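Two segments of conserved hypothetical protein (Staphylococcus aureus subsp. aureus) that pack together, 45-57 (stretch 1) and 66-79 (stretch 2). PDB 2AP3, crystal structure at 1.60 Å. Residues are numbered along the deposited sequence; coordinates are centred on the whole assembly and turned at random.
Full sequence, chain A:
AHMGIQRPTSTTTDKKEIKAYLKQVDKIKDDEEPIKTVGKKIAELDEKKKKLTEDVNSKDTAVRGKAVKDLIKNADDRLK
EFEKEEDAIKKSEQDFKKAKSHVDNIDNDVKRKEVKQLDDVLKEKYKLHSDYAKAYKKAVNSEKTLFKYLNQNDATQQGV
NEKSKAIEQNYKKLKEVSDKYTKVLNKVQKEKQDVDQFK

Stretch 1, residues 45-57: LDEKKKKLTEDVN
Stretch 2, residues 66-79: KAVKDLIKNADDRL

How do the two backbones run? Residues 66-79 form an unbroken helix (phi/psi near -65/-40), and residues 45-50 form another, nearly antiparallel at 167°, with axes 10.2 Å apart at closest approach. A type I turn from Lys50 to Thr53 overlaps the last residue of helix 45-50; 53-56 keep helical phi/psi. Three pairs set the register: Val56 CA to Ala67 CA 5.4 Å, Lys49 CA to Leu71 CA 6.6 Å, Leu45 CA to Arg78 CA 6.6 Å.

What meets the start of stretch 2? Ala67 points toward stretch 1 and sits at the closest CA pair of the register: Ala67 CB lies 3.6 Å from Asp55 CB and 3.8 Å from Val56 N. Val68 (chi1 t) sets CG2 4.2 Å from CG2 of Val56 (chi1 p). Asp70 (m) packs CB 4.0 Å from Leu52 CD1, while its OD2 receives Lys66 NZ at 2.5 Å, a salt bridge within the helix.

What does Leu71 reach? Leu71 (m, t) starts sideways, but its end reaches across: CD2 is 3.8 Å from CD1 of Leu52 (m, t) and 3.7 Å from CG of Lys49 (t, t, t, m), while CD1 is 3.8 Å from Val56 CG2. Lysine's methylene chain thus extends the greasy surface.

How does Asn74 join the helices? With chi1 t and chi2 -84°, its ND2 donates to Leu45 O (3.1 Å, 161°), an oxygen that also accepts Lys49 N at 2.9 Å. Asn74 OD1 accepts Arg78 NE at 2.9 Å.

What closes the far end? Leu45 (m, t) places CD2 3.9 Å from Asp77 CB and CB 3.6 Å from Arg78 CG. Arg78 (m, t, m, 133°) has Lys49 CD over one guanidinium face, 3.6 Å from NH2. Its NH1 makes a long salt bridge to OD1 of Asp46 (chi1 m), 3.9 Å; a water bridges the pair, donating to OD1 and accepting from NH1.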

# COMPACT_ATOMS: atom_id res chain seq x y z
N LEU A 45 -13.36 1.87 -9.33
CA LEU A 45 -13.69 3.28 -9.14
C LEU A 45 -12.93 4.19 -10.11
O LEU A 45 -13.49 5.15 -10.63
CB LEU A 45 -13.41 3.68 -7.69
CG LEU A 45 -14.47 3.17 -6.70
CD1 LEU A 45 -13.93 3.21 -5.27
CD2 LEU A 45 -15.78 3.95 -6.84
N ASP A 46 -11.68 3.81 -10.40
CA ASP A 46 -10.83 4.58 -11.33
C ASP A 46 -11.45 4.48 -12.74
O ASP A 46 -11.47 5.46 -13.48
CB ASP A 46 -9.40 4.00 -11.38
CG ASP A 46 -8.55 4.37 -10.16
OD1 ASP A 46 -8.89 5.33 -9.48
OD2 ASP A 46 -7.51 3.70 -9.93
N GLU A 47 -11.97 3.30 -13.09
CA GLU A 47 -12.61 3.16 -14.39
C GLU A 47 -13.89 3.96 -14.50
O GLU A 47 -14.15 4.58 -15.54
CB GLU A 47 -12.84 1.68 -14.73
CG GLU A 47 -11.55 0.95 -15.08
CD GLU A 47 -10.76 1.62 -16.20
OE1 GLU A 47 -11.31 1.77 -17.32
OE2 GLU A 47 -9.60 2.01 -15.97
N LYS A 48 -14.66 4.02 -13.41
CA LYS A 48 -15.88 4.82 -13.40
C LYS A 48 -15.56 6.31 -13.54
O LYS A 48 -16.25 7.02 -14.27
CB LYS A 48 -16.69 4.56 -12.13
CG LYS A 48 -17.53 3.30 -12.19
CD LYS A 48 -18.34 3.20 -10.90
CE LYS A 48 -19.09 1.89 -10.81
NZ LYS A 48 -18.23 0.66 -10.73
N LYS A 49 -14.50 6.74 -12.86
CA LYS A 49 -14.02 8.13 -12.94
C LYS A 49 -13.72 8.48 -14.38
O LYS A 49 -14.18 9.52 -14.85
CB LYS A 49 -12.76 8.31 -12.08
CG LYS A 49 -12.29 9.77 -12.03
CD LYS A 49 -11.03 9.84 -11.17
CE LYS A 49 -10.37 11.21 -11.21
NZ LYS A 49 -9.64 11.42 -12.49
N LYS A 50 -12.98 7.61 -15.09
CA LYS A 50 -12.60 7.92 -16.48
C LYS A 50 -13.83 8.10 -17.36
O LYS A 50 -13.82 8.88 -18.31
CB LYS A 50 -11.72 6.81 -17.08
CG LYS A 50 -10.34 6.76 -16.50
CD LYS A 50 -9.64 5.53 -17.05
CE LYS A 50 -8.41 5.18 -16.29
NZ LYS A 50 -7.94 3.92 -16.87
N LYS A 51 -14.87 7.35 -17.04
CA LYS A 51 -16.10 7.42 -17.82
C LYS A 51 -16.92 8.70 -17.60
O LYS A 51 -17.99 8.85 -18.18
CB LYS A 51 -16.93 6.16 -17.64
CG LYS A 51 -16.25 4.95 -18.33
CD LYS A 51 -17.15 3.76 -18.46
CE LYS A 51 -16.40 2.66 -19.22
NZ LYS A 51 -17.24 1.45 -19.51
N LEU A 52 -16.41 9.61 -16.78
CA LEU A 52 -17.03 10.93 -16.65
C LEU A 52 -16.31 12.05 -17.43
O LEU A 52 -16.64 13.24 -17.32
CB LEU A 52 -17.18 11.29 -15.18
CG LEU A 52 -18.07 10.34 -14.38
CD1 LEU A 52 -17.77 10.47 -12.91
CD2 LEU A 52 -19.55 10.61 -14.70
N THR A 53 -15.37 11.65 -18.27
CA THR A 53 -14.50 12.59 -18.96
C THR A 53 -15.28 13.44 -19.97
O THR A 53 -15.06 14.64 -20.08
CB THR A 53 -13.31 11.83 -19.64
OG1 THR A 53 -12.45 11.27 -18.64
CG2 THR A 53 -12.48 12.74 -20.54
N GLU A 54 -16.20 12.80 -20.68
CA GLU A 54 -17.04 13.52 -21.64
C GLU A 54 -17.99 14.46 -20.87
O GLU A 54 -18.11 15.67 -21.17
CB GLU A 54 -17.81 12.52 -22.49
CG GLU A 54 -18.56 13.10 -23.70
CD GLU A 54 -19.35 12.03 -24.47
OE1 GLU A 54 -18.85 11.54 -25.52
OE2 GLU A 54 -20.46 11.67 -24.02
N ASP A 55 -18.63 13.90 -19.84
CA ASP A 55 -19.69 14.64 -19.19
C ASP A 55 -19.16 15.87 -18.45
O ASP A 55 -19.86 16.86 -18.36
CB ASP A 55 -20.51 13.75 -18.24
CG ASP A 55 -21.49 12.86 -18.96
OD1 ASP A 55 -21.61 12.94 -20.21
OD2 ASP A 55 -22.17 12.08 -18.25
N VAL A 56 -17.92 15.82 -17.97
CA VAL A 56 -17.41 16.95 -17.20
C VAL A 56 -17.35 18.24 -18.01
O VAL A 56 -17.30 19.33 -17.43
CB VAL A 56 -16.05 16.62 -16.52
CG1 VAL A 56 -14.89 16.67 -17.49
CG2 VAL A 56 -15.82 17.56 -15.32
N ASN A 57 -17.36 18.12 -19.34
CA ASN A 57 -17.37 19.30 -20.22
C ASN A 57 -18.67 19.45 -20.99
O ASN A 57 -18.73 20.17 -21.99
CB ASN A 57 -16.21 19.25 -21.21
CG ASN A 57 -14.84 19.38 -20.54
OD1 ASN A 57 -14.73 19.90 -19.44
ND2 ASN A 57 -13.81 18.93 -21.25
N LYS A 66 -24.02 17.07 -12.73
CA LYS A 66 -24.04 15.72 -12.17
C LYS A 66 -22.65 15.07 -12.24
O LYS A 66 -22.24 14.38 -11.30
CB LYS A 66 -25.09 14.81 -12.83
CG LYS A 66 -25.13 13.43 -12.17
CD LYS A 66 -26.17 12.51 -12.76
CE LYS A 66 -26.29 11.20 -12.00
NZ LYS A 66 -25.05 10.37 -11.95
N ALA A 67 -21.93 15.28 -13.35
CA ALA A 67 -20.59 14.68 -13.50
C ALA A 67 -19.66 15.25 -12.43
O ALA A 67 -18.90 14.51 -11.79
CB ALA A 67 -20.02 14.95 -14.88
N VAL A 68 -19.74 16.56 -12.21
CA VAL A 68 -18.87 17.18 -11.20
C VAL A 68 -19.18 16.61 -9.82
O VAL A 68 -18.28 16.21 -9.07
CB VAL A 68 -19.04 18.69 -11.21
CG1 VAL A 68 -18.38 19.30 -9.99
CG2 VAL A 68 -18.47 19.27 -12.48
N LYS A 69 -20.46 16.53 -9.48
CA LYS A 69 -20.83 15.98 -8.16
C LYS A 69 -20.44 14.50 -8.03
O LYS A 69 -19.96 14.03 -6.98
CB LYS A 69 -22.32 16.16 -7.94
CG LYS A 69 -22.67 17.64 -7.84
CD LYS A 69 -24.18 17.88 -7.81
CE LYS A 69 -24.50 19.35 -7.96
NZ LYS A 69 -23.87 20.15 -6.87
N ASP A 70 -20.56 13.78 -9.13
CA ASP A 70 -20.15 12.38 -9.14
C ASP A 70 -18.64 12.20 -9.00
O ASP A 70 -18.15 11.21 -8.39
CB ASP A 70 -20.65 11.73 -10.43
CG ASP A 70 -22.15 11.45 -10.39
OD1 ASP A 70 -22.80 11.60 -9.33
OD2 ASP A 70 -22.66 11.03 -11.45
N LEU A 71 -17.89 13.14 -9.57
CA LEU A 71 -16.43 13.12 -9.44
C LEU A 71 -15.98 13.37 -8.00
O LEU A 71 -15.05 12.72 -7.53
CB LEU A 71 -15.79 14.11 -10.39
CG LEU A 71 -15.78 13.63 -11.84
CD1 LEU A 71 -15.54 14.82 -12.77
CD2 LEU A 71 -14.73 12.51 -12.05
N ILE A 72 -16.69 14.24 -7.30
CA ILE A 72 -16.39 14.51 -5.89
C ILE A 72 -16.67 13.25 -5.09
O ILE A 72 -15.81 12.80 -4.34
CB ILE A 72 -17.24 15.68 -5.35
CG1 ILE A 72 -16.81 16.98 -6.04
CG2 ILE A 72 -17.11 15.80 -3.81
CD1 ILE A 72 -17.72 18.18 -5.76
N LYS A 73 -17.85 12.66 -5.31
CA LYS A 73 -18.24 11.44 -4.59
C LYS A 73 -17.22 10.33 -4.85
O LYS A 73 -16.83 9.59 -3.94
CB LYS A 73 -19.61 10.96 -5.04
CG LYS A 73 -20.14 9.74 -4.26
CD LYS A 73 -21.58 9.40 -4.59
CE LYS A 73 -22.03 8.13 -3.88
NZ LYS A 73 -21.34 6.91 -4.38
N ASN A 74 -16.80 10.23 -6.11
CA ASN A 74 -15.87 9.18 -6.51
C ASN A 74 -14.49 9.32 -5.82
O ASN A 74 -13.87 8.31 -5.42
CB ASN A 74 -15.75 9.19 -8.04
CG ASN A 74 -14.73 8.20 -8.55
OD1 ASN A 74 -13.53 8.47 -8.61
ND2 ASN A 74 -15.21 7.02 -8.94
N ALA A 75 -14.04 10.56 -5.64
CA ALA A 75 -12.79 10.78 -4.89
C ALA A 75 -12.99 10.35 -3.43
O ALA A 75 -12.15 9.63 -2.87
CB ALA A 75 -12.36 12.23 -5.01
N ASP A 76 -14.11 10.75 -2.82
CA ASP A 76 -14.45 10.26 -1.46
C ASP A 76 -14.48 8.74 -1.40
O ASP A 76 -13.99 8.13 -0.43
CB ASP A 76 -15.79 10.84 -0.95
CG ASP A 76 -15.71 12.31 -0.69
OD1 ASP A 76 -14.62 12.84 -0.39
OD2 ASP A 76 -16.79 12.96 -0.77
N ASP A 77 -15.04 8.12 -2.43
CA ASP A 77 -15.23 6.68 -2.43
C ASP A 77 -13.89 5.98 -2.50
O ASP A 77 -13.67 4.96 -1.84
CB ASP A 77 -16.07 6.26 -3.65
CG ASP A 77 -17.54 6.60 -3.51
OD1 ASP A 77 -17.98 6.97 -2.41
OD2 ASP A 77 -18.23 6.52 -4.56
N ARG A 78 -12.98 6.52 -3.29
CA ARG A 78 -11.65 5.92 -3.40
C ARG A 78 -10.88 6.06 -2.09
O ARG A 78 -10.28 5.11 -1.60
CB ARG A 78 -10.88 6.54 -4.57
CG ARG A 78 -11.42 6.05 -5.91
CD ARG A 78 -10.68 6.68 -7.10
NE ARG A 78 -10.97 8.11 -7.28
CZ ARG A 78 -10.04 9.04 -7.49
NH1 ARG A 78 -8.75 8.73 -7.55
NH2 ARG A 78 -10.43 10.31 -7.66
N LEU A 79 -10.94 7.25 -1.48
CA LEU A 79 -10.32 7.41 -0.17
C LEU A 79 -10.92 6.49 0.89
O LEU A 79 -10.18 5.93 1.74
CB LEU A 79 -10.43 8.87 0.27
CG LEU A 79 -9.58 9.84 -0.52
CD1 LEU A 79 -10.03 11.29 -0.29
CD2 LEU A 79 -8.05 9.68 -0.19
O HOH W 1 -7.28 6.21 -7.44